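Local coordinates for protein CD180 antigen (Mus musculus, PDB 3T6Q) that may cooperate with MD-1 and TLR4 to mediate the innate response of B-cells to bacterial lipopolysaccharide, leading to NF-kappa-B activation, at residues A[26-31]-A[38-43]; A[123-128]-A[132-137]; A[142-147]-A[182-187]; A[557-562]-A[596-601]. All blocks are in the same frame, centred on the assembly; numbering follows the deposited sequence.

How the interactions relate
All four contacts are largely apolar and mostly buried, and no hydrogen bond joins the two segments of any of them. They sample one leucine-rich-repeat solenoid from end to end. Interaction 1 joins the N-terminal cap to the first repeat. Interactions 2 and 3 lie at later strands of the same parallel array, about 12 Å apart between centres. In interaction 2 two loop side chains each meet one leucine of the LxL element; in interaction 3 the single side chain I144 meets both. Interaction 4 lies in the C-terminal cap. Its centre is about 59 Å from that of interaction 3 but about 37 Å from that of interaction 1. The curved solenoid thus brings its two capped ends closer together.

Interaction 1: A[26-31]-A[38-43]; sequences EIPGTL and LEFSFN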
loop_
_atom_site.group_PDB
_atom_site.type_symbol
_atom_site.label_atom_id
_atom_site.label_comp_id
_atom_site.label_asym_id
_atom_site.label_seq_id
_atom_site.Cartn_x
_atom_site.Cartn_y
_atom_site.Cartn_z
ATOM N N GLU A 26 -3.371 -23.816 -11.233
ATOM C CA GLU A 26 -2.379 -24.798 -10.778
ATOM C C GLU A 26 -1.337 -24.938 -11.866
ATOM O O GLU A 26 -1.562 -24.528 -13.005
ATOM C CB GLU A 26 -3.048 -26.161 -10.529
ATOM C CG GLU A 26 -3.708 -26.741 -11.770
ATOM C CD GLU A 26 -4.446 -28.054 -11.506
ATOM O OE1 GLU A 26 -4.475 -28.909 -12.421
ATOM O OE2 GLU A 26 -4.997 -28.241 -10.393
ATOM N N ILE A 27 -0.212 -25.556 -11.544
ATOM C CA ILE A 27 0.803 -25.802 -12.566
ATOM C C ILE A 27 0.303 -26.872 -13.535
ATOM O O ILE A 27 -0.143 -27.918 -13.094
ATOM C CB ILE A 27 2.122 -26.238 -11.908
ATOM C CG1 ILE A 27 2.742 -25.042 -11.222
ATOM C CG2 ILE A 27 3.097 -26.812 -12.934
ATOM C CD1 ILE A 27 3.743 -25.447 -10.183
ATOM N N PRO A 28 0.352 -26.610 -14.852
ATOM C CA PRO A 28 -0.207 -27.595 -15.773
ATOM C C PRO A 28 0.509 -28.944 -15.707
ATOM O O PRO A 28 1.739 -29.011 -15.550
ATOM C CB PRO A 28 -0.006 -26.943 -17.135
ATOM C CG PRO A 28 -0.083 -25.480 -16.834
ATOM C CD PRO A 28 0.654 -25.343 -15.540
ATOM N N GLY A 29 -0.269 -30.016 -15.798
ATOM C CA GLY A 29 0.291 -31.358 -15.716
ATOM C C GLY A 29 1.215 -31.649 -16.880
ATOM O O GLY A 29 2.101 -32.476 -16.765
ATOM N N THR A 30 1.024 -30.951 -17.996
ATOM C CA THR A 30 1.882 -31.136 -19.166
ATOM C C THR A 30 3.287 -30.514 -19.082
ATOM O O THR A 30 4.083 -30.710 -20.000
ATOM C CB THR A 30 1.209 -30.616 -20.458
ATOM O OG1 THR A 30 0.864 -29.236 -20.302
ATOM C CG2 THR A 30 -0.048 -31.421 -20.786
ATOM N N LEU A 31 3.602 -29.759 -18.025
ATOM C CA LEU A 31 4.964 -29.168 -17.904
ATOM C C LEU A 31 5.912 -30.214 -17.387
ATOM O O LEU A 31 5.635 -30.820 -16.344
ATOM C CB LEU A 31 5.022 -27.953 -16.952
ATOM C CG LEU A 31 4.259 -26.655 -17.246
ATOM C CD1 LEU A 31 4.438 -25.702 -16.061
ATOM C CD2 LEU A 31 4.702 -25.994 -18.545
ATOM N N LEU A 38 10.355 -20.997 -15.248
ATOM C CA LEU A 38 8.905 -20.931 -15.358
ATOM C C LEU A 38 8.409 -19.472 -15.181
ATOM O O LEU A 38 8.572 -18.870 -14.113
ATOM C CB LEU A 38 8.244 -21.847 -14.309
ATOM C CG LEU A 38 6.722 -22.016 -14.558
ATOM C CD1 LEU A 38 6.435 -22.497 -15.972
ATOM C CD2 LEU A 38 6.040 -22.904 -13.530
ATOM N N GLU A 39 7.817 -18.938 -16.239
ATOM C CA GLU A 39 7.253 -17.568 -16.241
ATOM C C GLU A 39 5.778 -17.780 -16.078
ATOM O O GLU A 39 5.080 -18.189 -17.017
ATOM C CB GLU A 39 7.574 -16.917 -17.597
ATOM C CG GLU A 39 9.046 -17.124 -17.952
ATOM C CD GLU A 39 9.458 -16.514 -19.275
ATOM O OE1 GLU A 39 8.584 -16.084 -20.048
ATOM O OE2 GLU A 39 10.674 -16.470 -19.545
ATOM N N PHE A 40 5.292 -17.542 -14.873
ATOM C CA PHE A 40 3.917 -17.874 -14.564
ATOM C C PHE A 40 3.083 -16.622 -14.209
ATOM O O PHE A 40 2.046 -16.743 -13.551
ATOM C CB PHE A 40 3.924 -18.895 -13.397
ATOM C CG PHE A 40 2.746 -19.861 -13.406
ATOM C CD1 PHE A 40 1.697 -19.718 -12.506
ATOM C CD2 PHE A 40 2.709 -20.913 -14.303
ATOM C CE1 PHE A 40 0.611 -20.604 -12.518
ATOM C CE2 PHE A 40 1.639 -21.809 -14.327
ATOM C CZ PHE A 40 0.585 -21.652 -13.428
ATOM N N SER A 41 3.541 -15.440 -14.624
ATOM C CA SER A 41 2.863 -14.199 -14.228
ATOM C C SER A 41 1.439 -14.122 -14.748
ATOM O O SER A 41 1.112 -14.691 -15.788
ATOM C CB SER A 41 3.624 -12.960 -14.670
ATOM O OG SER A 41 3.816 -12.946 -16.069
ATOM N N PHE A 42 0.616 -13.392 -14.007
ATOM C CA PHE A 42 -0.756 -13.068 -14.410
ATOM C C PHE A 42 -1.655 -14.302 -14.484
ATOM O O PHE A 42 -2.533 -14.384 -15.345
ATOM C CB PHE A 42 -0.805 -12.268 -15.717
ATOM C CG PHE A 42 -0.109 -10.910 -15.636
ATOM C CD1 PHE A 42 1.160 -10.739 -16.155
ATOM C CD2 PHE A 42 -0.748 -9.812 -15.052
ATOM C CE1 PHE A 42 1.804 -9.502 -16.102
ATOM C CE2 PHE A 42 -0.120 -8.564 -15.013
ATOM C CZ PHE A 42 1.161 -8.416 -15.511
ATOM N N ASN A 43 -1.436 -15.251 -13.582
ATOM C CA ASN A 43 -2.372 -16.356 -13.441
ATOM C C ASN A 43 -3.156 -16.160 -12.159
ATOM O O ASN A 43 -3.279 -15.003 -11.679
ATOM C CB ASN A 43 -1.645 -17.708 -13.552
ATOM C CG ASN A 43 -1.182 -17.982 -14.966
ATOM O OD1 ASN A 43 0.034 -18.057 -15.252
ATOM N ND2 ASN A 43 -2.132 -18.072 -15.885
#
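P28 puts CD against the edge of the F40 ring. The two side chains approach from opposite directions. P28 CD lies 3.9 Å from F40 CE2, near the plane of the phenyl ring. The neighbouring edge atom, F40 CZ, is 3.6 Å from the backbone oxygen E26 O, which also lies near the ring plane. A second pair sits beside this one. L31 CD1 touches L38 CD1 at 3.8 Å and L38 CD2 at 4.1 Å, so one methyl of L31 meets both methyls of L38. The two leucines cross at about a right angle. The pairs join into one cluster, because L31 CD1 also packs on P28 CD at 3.8 Å and L38 CD2 lies 4.0 Å from F40 CD2.

The next shell sets these groups in place. F40 has CG anti to the backbone N (chi1 -150°), and its ring reaches toward the loop. The loop is bent by a type I turn from P28 to L31, closed by L31 N to P28 O at 3.2 Å. Y17 of strand 16-18 packs on both L31 and L38, and L24 covers part of F40. R55 hydrogen-bonds to L31 O. L38 and F40 are the inward residues of the first leucine-rich repeat, and 26-31 belongs to the LRRNT cap. This is consistent with the cap covering the end of the hydrophobic core, mostly with aliphatic carbon. The edge approach of E26 O puts a partly negative oxygen beside the partly positive ring hydrogens, which is probably mildly favourable.

Interaction 2: A[123-128]-A[132-137]; sequences IPLHNQ and ESLYLG
I123 reaches from the loop toward L136, the second inward leucine of the next repeat, just past strand 133-135. Its CB carries two branches that do different work. CG2 stays within its own segment, 3.7 Å from L125 CG and 4.0 Å from L125 CD2. CG1 takes the position anti to the carbonyl carbon (chi1 -45°). It serves as the spacer that carries the terminal methyl across. That methyl, CD1, ends 3.7 Å from L136 CD2, the closest approach between the two segments. The two side chains meet at a slant.

A second, looser pair lies alongside. L125 CD1 faces L134 CD1 at 4.3 Å. L134 and L136 also touch each other, with L134 CD2 3.5 Å from L136 CD2, so the four side chains form one continuous apolar patch. A type I turn from L125 to Q128, closed by Q128 N to L125 O at 2.9 Å, shapes the loop. Q128 NE2 is bound to L101 O and P104 O of the preceding turn of the solenoid.

The segments belong to LRR 4 and LRR 5. L134 and L136 are the paired leucines of the repeat's LxL element, and both point into the core. L110 of strand 109-111 packs on I123, L125 and L134, and L158 of strand 157-159 on L134. N163 of the following repeat hydrogen-bonds to L136 O. Across the two segments themselves the contact is methyl against methyl. Cohesion here therefore rests on dispersion and on burial of carbon from water, with no directional bond to fix it.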
loop_
_atom_site.group_PDB
_atom_site.type_symbol
_atom_site.label_atom_id
_atom_site.label_comp_id
_atom_site.label_asym_id
_atom_site.label_seq_id
_atom_site.Cartn_x
_atom_site.Cartn_y
_atom_site.Cartn_z
ATOM N N ILE A 123 8.652 -11.308 5.744
ATOM C CA ILE A 123 9.272 -12.325 4.910
ATOM C C ILE A 123 10.243 -13.136 5.796
ATOM O O ILE A 123 11.276 -12.596 6.239
ATOM C CB ILE A 123 10.039 -11.707 3.722
ATOM C CG1 ILE A 123 9.180 -10.601 3.042
ATOM C CG2 ILE A 123 10.430 -12.795 2.740
ATOM C CD1 ILE A 123 9.971 -9.743 2.065
ATOM N N PRO A 124 9.879 -14.391 6.108
ATOM C CA PRO A 124 10.777 -15.176 6.992
ATOM C C PRO A 124 11.956 -15.665 6.184
ATOM O O PRO A 124 11.817 -16.559 5.348
ATOM C CB PRO A 124 9.889 -16.338 7.486
ATOM C CG PRO A 124 8.472 -15.904 7.224
ATOM C CD PRO A 124 8.546 -15.035 5.975
ATOM N N LEU A 125 13.098 -15.001 6.350
ATOM C CA LEU A 125 14.262 -15.289 5.488
ATOM C C LEU A 125 15.416 -16.033 6.193
ATOM O O LEU A 125 16.499 -16.098 5.645
ATOM C CB LEU A 125 14.822 -14.006 4.892
ATOM C CG LEU A 125 13.967 -13.388 3.784
ATOM C CD1 LEU A 125 14.253 -11.896 3.691
ATOM C CD2 LEU A 125 14.192 -14.096 2.465
ATOM N N HIS A 126 15.182 -16.556 7.392
ATOM C CA HIS A 126 16.224 -17.251 8.177
ATOM C C HIS A 126 16.893 -18.438 7.472
ATOM O O HIS A 126 18.012 -18.805 7.814
ATOM C CB HIS A 126 15.638 -17.676 9.510
ATOM C CG HIS A 126 14.424 -18.553 9.367
ATOM N ND1 HIS A 126 13.176 -18.048 9.211
ATOM C CD2 HIS A 126 14.302 -19.931 9.298
ATOM C CE1 HIS A 126 12.304 -19.060 9.076
ATOM N NE2 HIS A 126 12.991 -20.213 9.138
ATOM N N ASN A 127 16.238 -19.029 6.476
ATOM C CA ASN A 127 16.829 -20.112 5.673
ATOM C C ASN A 127 17.673 -19.652 4.458
ATOM O O ASN A 127 18.224 -20.490 3.738
ATOM C CB ASN A 127 15.746 -21.071 5.152
ATOM C CG ASN A 127 15.291 -22.068 6.186
ATOM O OD1 ASN A 127 16.114 -22.675 6.865
ATOM N ND2 ASN A 127 13.967 -22.251 6.313
ATOM N N GLN A 128 17.695 -18.349 4.162
ATOM C CA GLN A 128 18.348 -17.875 2.937
ATOM C C GLN A 128 19.694 -17.279 3.352
ATOM O O GLN A 128 19.809 -16.066 3.620
ATOM C CB GLN A 128 17.477 -16.838 2.173
ATOM C CG GLN A 128 16.520 -17.486 1.200
ATOM C CD GLN A 128 15.512 -18.342 1.948
ATOM O OE1 GLN A 128 14.830 -17.862 2.852
ATOM N NE2 GLN A 128 15.443 -19.616 1.601
ATOM N N GLU A 132 21.602 -12.528 -2.299
ATOM C CA GLU A 132 22.342 -11.441 -2.957
ATOM C C GLU A 132 21.527 -10.164 -3.242
ATOM O O GLU A 132 22.070 -9.081 -3.135
ATOM C CB GLU A 132 22.902 -11.918 -4.279
ATOM C CG GLU A 132 23.896 -13.034 -4.085
ATOM C CD GLU A 132 24.622 -13.386 -5.365
ATOM O OE1 GLU A 132 25.411 -14.353 -5.332
ATOM O OE2 GLU A 132 24.406 -12.702 -6.394
ATOM N N SER A 133 20.250 -10.309 -3.595
ATOM C CA SER A 133 19.385 -9.166 -3.974
ATOM C C SER A 133 18.057 -9.286 -3.256
ATOM O O SER A 133 17.442 -10.348 -3.291
ATOM C CB SER A 133 19.092 -9.189 -5.472
ATOM O OG SER A 133 20.273 -9.024 -6.208
ATOM N N LEU A 134 17.582 -8.191 -2.663
ATOM C CA LEU A 134 16.258 -8.178 -2.093
ATOM C C LEU A 134 15.528 -6.914 -2.581
ATOM O O LEU A 134 15.954 -5.799 -2.233
ATOM C CB LEU A 134 16.385 -8.119 -0.569
ATOM C CG LEU A 134 15.345 -8.819 0.315
ATOM C CD1 LEU A 134 15.203 -8.177 1.685
ATOM C CD2 LEU A 134 14.003 -9.185 -0.306
ATOM N N TYR A 135 14.427 -7.073 -3.321
ATOM C CA TYR A 135 13.677 -5.922 -3.859
ATOM C C TYR A 135 12.365 -5.781 -3.077
ATOM O O TYR A 135 11.525 -6.656 -3.117
ATOM C CB TYR A 135 13.386 -6.163 -5.344
ATOM C CG TYR A 135 14.651 -6.121 -6.180
ATOM C CD1 TYR A 135 14.990 -4.965 -6.918
ATOM C CD2 TYR A 135 15.520 -7.199 -6.199
ATOM C CE1 TYR A 135 16.170 -4.923 -7.693
ATOM C CE2 TYR A 135 16.689 -7.167 -6.976
ATOM C CZ TYR A 135 17.011 -6.027 -7.695
ATOM O OH TYR A 135 18.182 -6.015 -8.465
ATOM N N LEU A 136 12.230 -4.675 -2.377
ATOM C CA LEU A 136 11.119 -4.434 -1.466
ATOM C C LEU A 136 10.362 -3.157 -1.875
ATOM O O LEU A 136 9.723 -2.535 -1.051
ATOM C CB LEU A 136 11.716 -4.272 -0.089
ATOM C CG LEU A 136 12.484 -5.538 0.436
ATOM C CD1 LEU A 136 13.031 -5.224 1.824
ATOM C CD2 LEU A 136 11.565 -6.752 0.506
ATOM N N GLY A 137 10.487 -2.760 -3.135
ATOM C CA GLY A 137 9.890 -1.450 -3.607
ATOM C C GLY A 137 8.364 -1.372 -3.528
ATOM O O GLY A 137 7.682 -2.411 -3.546
#

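Interaction 3: A[142-147]-A[182-187]; sequences SSIKLP and LSLNLN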
loop_
_atom_site.group_PDB
_atom_site.type_symbol
_atom_site.label_atom_id
_atom_site.label_comp_id
_atom_site.label_asym_id
_atom_site.label_seq_id
_atom_site.Cartn_x
_atom_site.Cartn_y
_atom_site.Cartn_z
ATOM N N SER A 142 8.852 1.545 6.391
ATOM C CA SER A 142 9.329 2.861 6.824
ATOM C C SER A 142 10.683 2.808 7.510
ATOM O O SER A 142 11.147 3.796 8.021
ATOM C CB SER A 142 8.328 3.535 7.745
ATOM O OG SER A 142 8.100 2.683 8.856
ATOM N N SER A 143 11.329 1.664 7.471
ATOM C CA SER A 143 12.677 1.555 7.997
ATOM C C SER A 143 13.475 0.609 7.127
ATOM O O SER A 143 12.939 -0.383 6.650
ATOM C CB SER A 143 12.624 0.980 9.427
ATOM O OG SER A 143 13.944 0.833 9.920
ATOM N N ILE A 144 14.768 0.882 6.965
ATOM C CA ILE A 144 15.660 -0.050 6.245
ATOM C C ILE A 144 16.229 -1.196 7.140
ATOM O O ILE A 144 16.841 -2.146 6.630
ATOM C CB ILE A 144 16.806 0.721 5.521
ATOM C CG1 ILE A 144 17.813 1.277 6.505
ATOM C CG2 ILE A 144 16.255 1.949 4.782
ATOM C CD1 ILE A 144 19.122 1.663 5.851
ATOM N N LYS A 145 16.013 -1.110 8.449
ATOM C CA LYS A 145 16.653 -2.037 9.406
ATOM C C LYS A 145 16.369 -3.481 9.040
ATOM O O LYS A 145 15.221 -3.870 8.831
ATOM C CB LYS A 145 16.238 -1.733 10.843
ATOM C CG LYS A 145 16.967 -2.640 11.852
ATOM C CD LYS A 145 17.302 -1.956 13.171
ATOM C CE LYS A 145 16.136 -1.189 13.761
ATOM N NZ LYS A 145 15.181 -2.104 14.435
ATOM N N LEU A 146 17.423 -4.266 8.898
ATOM C CA LEU A 146 17.280 -5.681 8.603
ATOM C C LEU A 146 16.984 -6.420 9.921
ATOM O O LEU A 146 17.477 -5.998 10.980
ATOM C CB LEU A 146 18.525 -6.209 7.897
ATOM C CG LEU A 146 18.747 -5.554 6.522
ATOM C CD1 LEU A 146 20.057 -6.028 5.932
ATOM C CD2 LEU A 146 17.604 -5.869 5.548
ATOM N N PRO A 147 16.141 -7.480 9.866
ATOM C CA PRO A 147 15.740 -8.174 11.092
ATOM C C PRO A 147 16.891 -9.004 11.690
ATOM O O PRO A 147 17.798 -9.411 10.964
ATOM C CB PRO A 147 14.612 -9.097 10.601
ATOM C CG PRO A 147 15.034 -9.459 9.210
ATOM C CD PRO A 147 15.607 -8.164 8.666
ATOM N N LEU A 182 27.787 -2.765 -0.904
ATOM C CA LEU A 182 26.353 -2.865 -1.037
ATOM C C LEU A 182 25.802 -1.687 -1.882
ATOM O O LEU A 182 26.328 -0.562 -1.811
ATOM C CB LEU A 182 25.731 -2.870 0.342
ATOM C CG LEU A 182 24.210 -2.894 0.496
ATOM C CD1 LEU A 182 23.625 -4.198 -0.021
ATOM C CD2 LEU A 182 23.935 -2.792 1.977
ATOM N N SER A 183 24.753 -1.971 -2.662
ATOM C CA SER A 183 24.023 -0.938 -3.408
ATOM C C SER A 183 22.685 -0.840 -2.750
ATOM O O SER A 183 21.970 -1.836 -2.635
ATOM C CB SER A 183 23.840 -1.302 -4.871
ATOM O OG SER A 183 25.104 -1.349 -5.532
ATOM N N LEU A 184 22.355 0.349 -2.285
ATOM C CA LEU A 184 21.165 0.525 -1.485
ATOM C C LEU A 184 20.322 1.563 -2.258
ATOM O O LEU A 184 20.793 2.663 -2.505
ATOM C CB LEU A 184 21.587 1.078 -0.141
ATOM C CG LEU A 184 20.774 0.968 1.144
ATOM C CD1 LEU A 184 20.865 2.267 1.951
ATOM C CD2 LEU A 184 19.313 0.508 1.008
ATOM N N ASN A 185 19.132 1.184 -2.726
ATOM C CA ASN A 185 18.302 2.118 -3.505
ATOM C C ASN A 185 17.185 2.695 -2.642
ATOM O O ASN A 185 16.261 1.960 -2.212
ATOM C CB ASN A 185 17.731 1.408 -4.753
ATOM C CG ASN A 185 16.945 2.374 -5.652
ATOM O OD1 ASN A 185 16.911 3.583 -5.393
ATOM N ND2 ASN A 185 16.250 1.837 -6.646
ATOM N N LEU A 186 17.264 3.995 -2.357
ATOM C CA LEU A 186 16.195 4.710 -1.661
ATOM C C LEU A 186 15.444 5.732 -2.545
ATOM O O LEU A 186 14.775 6.638 -2.029
ATOM C CB LEU A 186 16.709 5.411 -0.402
ATOM C CG LEU A 186 17.119 4.418 0.685
ATOM C CD1 LEU A 186 18.057 5.052 1.716
ATOM C CD2 LEU A 186 15.851 3.876 1.370
ATOM N N ASN A 187 15.545 5.562 -3.862
ATOM C CA ASN A 187 14.777 6.378 -4.830
ATOM C C ASN A 187 13.314 6.454 -4.414
ATOM O O ASN A 187 12.719 5.437 -4.139
ATOM C CB ASN A 187 14.877 5.720 -6.231
ATOM C CG ASN A 187 14.143 6.505 -7.321
ATOM O OD1 ASN A 187 13.786 7.668 -7.138
ATOM N ND2 ASN A 187 13.928 5.870 -8.464
#
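The interior of the leucine-rich-repeat solenoid is bridged here over two repeats. Segment 142-147 is the loop side of LRR 5, and 182-187 carries the strand of LRR 7. L184, in the strand, and L186, just after it, are the LxL leucines of this repeat, and I144 is the side chain that reaches them.

I144 divides its two branches between them. CG2 packs on L186 CD2 at 3.9 Å, and CD1 lies a looser 4.3 Å from L184 CD1. With CG1 between the backbone N and the carbonyl carbon (chi1 71°) and CD1 extended beyond it, CD1 points to L184 while CG2 meets L186. I144 and L186 cross at about a right angle. The two leucines touch as well, through L184 CD1 and L186 CD1 at 4.0 Å. L168 of the intervening repeat packs on both I144 and L186, and M173 of helix 170-174 covers I144.

Polar side chains shape the backbone around this core. S143 OG accepts from K145 N at 3.2 Å in an ST turn around I144. At the end of the strand, N185 makes an Asx turn: N187 N donates to N185 OD1 at 2.9 Å, from 36° above the amide carbonyl plane.

Interaction 4: A[557-562]-A[596-601]; sequences NPLDCT and VRLSDV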
loop_
_atom_site.group_PDB
_atom_site.type_symbol
_atom_site.label_atom_id
_atom_site.label_comp_id
_atom_site.label_asym_id
_atom_site.label_seq_id
_atom_site.Cartn_x
_atom_site.Cartn_y
_atom_site.Cartn_z
ATOM N N ASN A 557 11.960 -13.597 -48.957
ATOM C CA ASN A 557 12.177 -13.492 -50.412
ATOM C C ASN A 557 11.086 -14.215 -51.211
ATOM O O ASN A 557 10.516 -15.195 -50.717
ATOM C CB ASN A 557 13.560 -14.019 -50.773
ATOM C CG ASN A 557 14.628 -12.996 -50.500
ATOM O OD1 ASN A 557 14.884 -12.132 -51.329
ATOM N ND2 ASN A 557 15.229 -13.055 -49.304
ATOM N N PRO A 558 10.801 -13.758 -52.446
ATOM C CA PRO A 558 9.753 -14.408 -53.297
ATOM C C PRO A 558 10.249 -15.727 -53.902
ATOM O O PRO A 558 10.348 -15.891 -55.123
ATOM C CB PRO A 558 9.502 -13.366 -54.368
ATOM C CG PRO A 558 10.859 -12.707 -54.540
ATOM C CD PRO A 558 11.412 -12.602 -53.132
ATOM N N LEU A 559 10.567 -16.668 -53.041
ATOM C CA LEU A 559 11.305 -17.849 -53.445
ATOM C C LEU A 559 10.489 -18.774 -54.331
ATOM O O LEU A 559 9.294 -18.989 -54.100
ATOM C CB LEU A 559 11.842 -18.594 -52.226
ATOM C CG LEU A 559 13.056 -17.886 -51.591
ATOM C CD1 LEU A 559 13.293 -18.362 -50.155
ATOM C CD2 LEU A 559 14.328 -18.063 -52.437
ATOM N N ASP A 560 11.184 -19.339 -55.321
ATOM C CA ASP A 560 10.588 -20.216 -56.317
ATOM C C ASP A 560 10.659 -21.683 -55.863
ATOM O O ASP A 560 11.750 -22.219 -55.614
ATOM C CB ASP A 560 11.313 -19.979 -57.666
ATOM C CG ASP A 560 10.727 -20.785 -58.820
ATOM O OD1 ASP A 560 10.858 -22.031 -58.811
ATOM O OD2 ASP A 560 10.173 -20.156 -59.748
ATOM N N CYS A 561 9.484 -22.310 -55.736
ATOM C CA CYS A 561 9.392 -23.738 -55.400
ATOM C C CYS A 561 8.812 -24.584 -56.558
ATOM O O CYS A 561 7.910 -25.406 -56.361
ATOM C CB CYS A 561 8.594 -23.962 -54.107
ATOM S SG CYS A 561 9.357 -23.135 -52.677
ATOM N N THR A 562 9.390 -24.394 -57.743
ATOM C CA THR A 562 9.071 -25.152 -58.936
ATOM C C THR A 562 10.310 -25.937 -59.333
ATOM O O THR A 562 11.363 -25.751 -58.733
ATOM C CB THR A 562 8.682 -24.200 -60.089
ATOM O OG1 THR A 562 9.858 -23.537 -60.563
ATOM C CG2 THR A 562 7.656 -23.174 -59.636
ATOM N N VAL A 596 4.222 -21.689 -47.815
ATOM C CA VAL A 596 4.800 -22.944 -47.292
ATOM C C VAL A 596 6.319 -22.765 -47.113
ATOM O O VAL A 596 6.995 -22.242 -47.998
ATOM C CB VAL A 596 4.508 -24.153 -48.236
ATOM C CG1 VAL A 596 5.152 -25.433 -47.748
ATOM C CG2 VAL A 596 2.998 -24.364 -48.423
ATOM N N ARG A 597 6.843 -23.214 -45.974
ATOM C CA ARG A 597 8.284 -23.232 -45.685
ATOM C C ARG A 597 8.985 -24.124 -46.672
ATOM O O ARG A 597 8.475 -25.213 -46.978
ATOM C CB ARG A 597 8.533 -23.809 -44.275
ATOM C CG ARG A 597 8.018 -22.928 -43.167
ATOM C CD ARG A 597 8.064 -23.618 -41.824
ATOM N NE ARG A 597 7.519 -22.714 -40.822
ATOM C CZ ARG A 597 7.438 -22.978 -39.522
ATOM N NH1 ARG A 597 7.878 -24.135 -39.044
ATOM N NH2 ARG A 597 6.928 -22.063 -38.700
ATOM N N LEU A 598 10.160 -23.697 -47.145
ATOM C CA LEU A 598 10.913 -24.526 -48.074
ATOM C C LEU A 598 11.344 -25.826 -47.434
ATOM O O LEU A 598 11.537 -26.814 -48.140
ATOM C CB LEU A 598 12.167 -23.831 -48.642
ATOM C CG LEU A 598 12.242 -22.471 -49.355
ATOM C CD1 LEU A 598 13.208 -22.571 -50.528
ATOM C CD2 LEU A 598 10.931 -21.885 -49.813
ATOM N N SER A 599 11.529 -25.815 -46.110
ATOM C CA SER A 599 11.845 -27.043 -45.368
ATOM C C SER A 599 10.739 -28.114 -45.530
ATOM O O SER A 599 11.019 -29.308 -45.464
ATOM C CB SER A 599 12.131 -26.749 -43.884
ATOM O OG SER A 599 11.041 -26.064 -43.275
ATOM N N ASP A 600 9.505 -27.682 -45.799
ATOM C CA ASP A 600 8.391 -28.614 -46.025
ATOM C C ASP A 600 8.131 -29.001 -47.493
ATOM O O ASP A 600 7.116 -29.635 -47.781
ATOM C CB ASP A 600 7.115 -28.079 -45.362
ATOM C CG ASP A 600 7.303 -27.831 -43.884
ATOM O OD1 ASP A 600 8.133 -28.551 -43.284
ATOM O OD2 ASP A 600 6.655 -26.914 -43.325
ATOM N N VAL A 601 9.046 -28.654 -48.404
ATOM C CA VAL A 601 8.852 -28.918 -49.832
ATOM C C VAL A 601 9.709 -30.077 -50.342
ATOM O O VAL A 601 10.933 -30.078 -50.146
ATOM C CB VAL A 601 9.177 -27.678 -50.710
ATOM C CG1 VAL A 601 9.230 -28.063 -52.194
ATOM C CG2 VAL A 601 8.161 -26.576 -50.481
#
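The LRRCT cap that closes the C-terminal end of the solenoid contains this contact, which is built around a disulfide. C561 is bonded to C587 of strand 587-589, and L598 packs against the sulfur from the other segment.

L598 CD2 does the touching. It lies 3.5 Å from C561 SG and 4.2 Å from L559 CB, so a single methyl meets two residues on the same side of segment 557-562. C561 SG is anti to its own carbonyl carbon (chi1 -60°), which turns the sulfur toward L598. V601 adds a looser contact, its CG2 4.3 Å from C561 SG. F568, L569 and Y572 of helix 566-574 pack on L598. V601 also touches C587, so both halves of the disulfide are lined with aliphatic carbon.

L598 and V601 reach the same sulfur because the chain turns tightly between them. L598 and S599 form a short 3-10 segment, with V601 N bonded to L598 O at 3.1 Å. On the other segment, D560 makes an Asx turn past C561. T562 N donates to D560 OD1 at 3.0 Å, arriving 42° out of the carboxylate plane.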